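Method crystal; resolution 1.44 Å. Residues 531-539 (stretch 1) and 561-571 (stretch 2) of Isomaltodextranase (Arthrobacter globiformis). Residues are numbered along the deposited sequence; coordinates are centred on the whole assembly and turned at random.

Stretch 1 (531-539) RYRYANATG
Stretch 2 (561-571) HVSFPGLATWD

The methyl group of Ala 537 sits almost exactly on the axis of an indole. Ala 537 CB lies 3.5 Å from the centroid of the five-membered ring of Trp 570, 1° off the ring normal, a CH-pi contact. Ala 537 CB is also 3.4 Å from Thr 569 C, so the methyl is closely packed there as well. Trp 570 has chi1 -78° (m) and chi2 112°. Its CA-to-CB bond points sideways, but the ring reaches stretch 1 and lays one face against the backbone of Asn 536 and Ala 537. Trp 570 CZ3 is 3.6 Å from Asn 536 CA, and Trp 570 CE3 is 4.0 Å from Ala 535 CB. Farther along the indole, Trp 570 CZ2 is 4.0 Å from Thr 538 CG2.

Both stretches open in the last part of a strand, 531-535 and 561-564, and continue as loops. The strand axes approach to 9.6 Å, with 55° between their N-to-C directions. The strands therefore meet through side chains, and the backbones come together in the loops. There the CA atoms of Asn 536 and Gly 566 are 5.2 Å apart, and those of Ala 537 and Thr 569 are 5.1 Å apart.

Between the strands the packing is aromatic. Phe 564 (chi1 -65°, m; chi2 86°) turns its edge toward the faces of two tyrosines. Its ring centroid is 5.6 Å from that of Tyr 532, with planes at 77°, and 5.2 Å from that of Tyr 534, with planes at 73°. Tyr 532 is m (chi1 -47°, chi2 83°), and Tyr 532 CE1 meets Val 562 CG1 at 4.1 Å. Tyr 534 is p (chi1 78°, chi2 -83°). Phe 564 CB lies over the face of the Tyr 534 ring, 4.2 Å from its centroid. All four residues are buried, and their CA-to-CB bonds point toward the other stretch.

The phenol of Tyr 534 also serves as a polar anchor. Tyr 534 OH donates to Pro 565 O at 2.8 Å, near the ring plane. Leu 567 (chi1 m, chi2 t) brings Leu 567 CD1 to 4.1 Å from Tyr 534 CE2.

Asn 536 ties the loops together. Its backbone is extended, phi/psi -161/100, and its side chain is t (chi1 166°, chi2 22°). Asn 536 O accepts from Leu 567 N at 2.7 Å and has a CA-H...O contact with Gly 566 CA at 3.4 Å. Asn 536 ND2 donates to Phe 564 O at 3.0 Å. Asn 536 OD1 accepts from Thr 538 N at 3.0 Å and from Thr 538 OG1 at 2.6 Å, with Thr 538 chi1 at 56° (p). An amide suits this place because it both donates and accepts.

Two waters complete the join. Water 1 accepts from Asn 536 N at 2.6 Å and donates to Thr 569 O at 2.9 Å. Water 2 accepts from Gly 539 N at 2.9 Å and donates to Leu 567 O at 2.7 Å. Gly 539, at phi/psi 96/5, has a backbone that calls for glycine. The contact buries 762 Å², both sides summed.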

# COMPACT_ATOMS: atom_id res chain seq x y z
N ARG A 531 27.89 -3.16 -3.92
CA ARG A 531 28.16 -4.58 -4.10
C ARG A 531 26.85 -5.37 -4.23
O ARG A 531 25.85 -4.99 -3.62
CB ARG A 531 29.00 -5.13 -2.94
CG ARG A 531 30.45 -4.65 -2.93
CD ARG A 531 31.24 -5.19 -1.74
NE ARG A 531 30.76 -4.69 -0.45
CZ ARG A 531 30.93 -3.45 0.01
NH1 ARG A 531 31.61 -2.53 -0.68
NH2 ARG A 531 30.43 -3.13 1.21
N TYR A 532 26.88 -6.46 -5.00
CA TYR A 532 25.72 -7.31 -5.25
C TYR A 532 26.08 -8.77 -4.97
O TYR A 532 26.92 -9.34 -5.68
CB TYR A 532 25.27 -7.20 -6.73
CG TYR A 532 25.15 -5.82 -7.32
CD1 TYR A 532 26.27 -5.14 -7.84
CD2 TYR A 532 23.90 -5.20 -7.47
CE1 TYR A 532 26.14 -3.89 -8.41
CE2 TYR A 532 23.77 -3.94 -8.03
CZ TYR A 532 24.89 -3.28 -8.52
OH TYR A 532 24.72 -2.03 -9.08
N ARG A 533 25.49 -9.39 -3.95
CA ARG A 533 25.71 -10.81 -3.72
C ARG A 533 24.68 -11.59 -4.52
O ARG A 533 23.47 -11.37 -4.35
CB ARG A 533 25.68 -11.21 -2.24
CG ARG A 533 26.18 -12.63 -1.99
CD ARG A 533 26.40 -12.95 -0.52
NE ARG A 533 27.18 -14.18 -0.33
CZ ARG A 533 26.71 -15.37 0.04
NH1 ARG A 533 25.42 -15.57 0.30
NH2 ARG A 533 27.54 -16.39 0.18
N TYR A 534 25.16 -12.50 -5.35
CA TYR A 534 24.34 -13.12 -6.38
C TYR A 534 24.75 -14.58 -6.63
O TYR A 534 25.84 -15.00 -6.25
CB TYR A 534 24.49 -12.32 -7.69
CG TYR A 534 25.79 -12.65 -8.41
CD1 TYR A 534 26.98 -12.04 -8.05
CD2 TYR A 534 25.82 -13.62 -9.41
CE1 TYR A 534 28.18 -12.35 -8.68
CE2 TYR A 534 27.01 -13.95 -10.04
CZ TYR A 534 28.18 -13.32 -9.66
OH TYR A 534 29.37 -13.65 -10.30
N ALA A 535 23.86 -15.33 -7.27
CA ALA A 535 24.19 -16.64 -7.86
C ALA A 535 23.87 -16.57 -9.37
O ALA A 535 22.95 -15.86 -9.79
CB ALA A 535 23.40 -17.76 -7.21
N ASN A 536 24.65 -17.30 -10.17
CA ASN A 536 24.44 -17.40 -11.63
C ASN A 536 25.17 -18.63 -12.16
O ASN A 536 26.38 -18.58 -12.34
CB ASN A 536 24.97 -16.17 -12.36
CG ASN A 536 25.08 -16.38 -13.87
OD1 ASN A 536 24.42 -17.24 -14.44
ND2 ASN A 536 25.90 -15.58 -14.51
N ALA A 537 24.43 -19.70 -12.37
CA ALA A 537 24.97 -20.92 -12.95
C ALA A 537 24.32 -21.18 -14.30
O ALA A 537 23.97 -22.30 -14.61
CB ALA A 537 24.75 -22.11 -12.03
N THR A 538 24.14 -20.12 -15.08
CA THR A 538 23.60 -20.25 -16.43
C THR A 538 24.63 -20.80 -17.42
O THR A 538 24.26 -21.18 -18.53
CB THR A 538 23.11 -18.91 -16.99
OG1 THR A 538 24.17 -17.96 -16.95
CG2 THR A 538 21.89 -18.39 -16.19
N GLY A 539 25.90 -20.79 -17.03
CA GLY A 539 26.99 -21.24 -17.92
C GLY A 539 27.67 -20.10 -18.65
O GLY A 539 28.54 -20.34 -19.50
N HIS A 561 23.76 -1.86 -17.91
CA HIS A 561 23.91 -3.29 -17.72
C HIS A 561 25.09 -3.50 -16.81
O HIS A 561 26.20 -3.06 -17.11
CB HIS A 561 24.17 -4.01 -19.05
CG HIS A 561 23.05 -3.90 -20.04
ND1 HIS A 561 21.83 -4.50 -19.85
CD2 HIS A 561 22.98 -3.27 -21.24
CE1 HIS A 561 21.04 -4.23 -20.88
NE2 HIS A 561 21.72 -3.49 -21.74
N VAL A 562 24.85 -4.16 -15.68
CA VAL A 562 25.89 -4.59 -14.76
C VAL A 562 26.10 -6.08 -15.01
O VAL A 562 25.13 -6.82 -15.20
CB VAL A 562 25.49 -4.31 -13.30
CG1 VAL A 562 26.53 -4.86 -12.34
CG2 VAL A 562 25.30 -2.81 -13.09
N SER A 563 27.36 -6.52 -15.07
CA SER A 563 27.65 -7.89 -15.45
C SER A 563 27.91 -8.76 -14.24
O SER A 563 28.48 -8.31 -13.25
CB SER A 563 28.86 -7.93 -16.41
OG SER A 563 28.57 -7.18 -17.57
N PHE A 564 27.49 -10.02 -14.35
CA PHE A 564 27.52 -11.00 -13.27
C PHE A 564 28.13 -12.32 -13.77
O PHE A 564 27.47 -13.08 -14.47
CB PHE A 564 26.09 -11.23 -12.75
CG PHE A 564 25.47 -10.02 -12.10
CD1 PHE A 564 24.81 -9.07 -12.86
CD2 PHE A 564 25.55 -9.84 -10.73
CE1 PHE A 564 24.24 -7.95 -12.27
CE2 PHE A 564 24.98 -8.71 -10.14
CZ PHE A 564 24.33 -7.77 -10.90
N PRO A 565 29.40 -12.61 -13.40
CA PRO A 565 30.08 -13.81 -13.91
C PRO A 565 29.40 -15.14 -13.58
O PRO A 565 28.84 -15.28 -12.48
CB PRO A 565 31.47 -13.74 -13.25
CG PRO A 565 31.69 -12.30 -12.97
CD PRO A 565 30.32 -11.70 -12.70
N GLY A 566 29.45 -16.09 -14.51
CA GLY A 566 28.94 -17.43 -14.30
C GLY A 566 29.77 -18.15 -13.24
O GLY A 566 30.99 -17.96 -13.17
N LEU A 567 29.09 -18.95 -12.42
CA LEU A 567 29.70 -19.71 -11.34
C LEU A 567 29.29 -21.16 -11.50
O LEU A 567 28.36 -21.48 -12.24
CB LEU A 567 29.25 -19.15 -9.97
CG LEU A 567 29.52 -17.66 -9.71
CD1 LEU A 567 28.85 -17.20 -8.42
CD2 LEU A 567 31.00 -17.35 -9.67
N ALA A 568 29.95 -22.06 -10.78
CA ALA A 568 29.85 -23.49 -11.06
C ALA A 568 28.47 -24.07 -10.84
O ALA A 568 28.00 -24.89 -11.63
CB ALA A 568 30.87 -24.26 -10.22
N THR A 569 27.82 -23.67 -9.75
CA THR A 569 26.54 -24.25 -9.41
C THR A 569 25.65 -23.13 -8.89
O THR A 569 26.13 -22.07 -8.54
CB THR A 569 26.67 -25.32 -8.32
OG1 THR A 569 27.03 -24.69 -7.09
CG2 THR A 569 27.75 -26.38 -8.68
N TRP A 570 24.36 -23.40 -8.85
CA TRP A 570 23.39 -22.46 -8.28
C TRP A 570 23.57 -22.28 -6.77
O TRP A 570 23.07 -21.29 -6.23
CB TRP A 570 21.96 -22.89 -8.63
CG TRP A 570 21.58 -22.53 -10.06
CD1 TRP A 570 21.35 -23.40 -11.09
CD2 TRP A 570 21.42 -21.21 -10.60
NE1 TRP A 570 21.06 -22.71 -12.23
CE2 TRP A 570 21.09 -21.36 -11.97
CE3 TRP A 570 21.52 -19.92 -10.07
CZ2 TRP A 570 20.86 -20.27 -12.81
CZ3 TRP A 570 21.28 -18.84 -10.89
CH2 TRP A 570 20.95 -19.02 -12.25
N ASP A 571 24.28 -23.20 -6.10
CA ASP A 571 24.68 -23.08 -4.67
C ASP A 571 25.93 -22.23 -4.43
O ASP A 571 26.35 -22.05 -3.28
CB ASP A 571 25.02 -24.46 -4.08
CG ASP A 571 23.85 -25.39 -4.02
OD1 ASP A 571 22.75 -25.00 -4.47
OD2 ASP A 571 24.04 -26.53 -3.53
O HOH W 1 26.01 -19.19 -8.98
O HOH W 2 27.78 -20.73 -14.81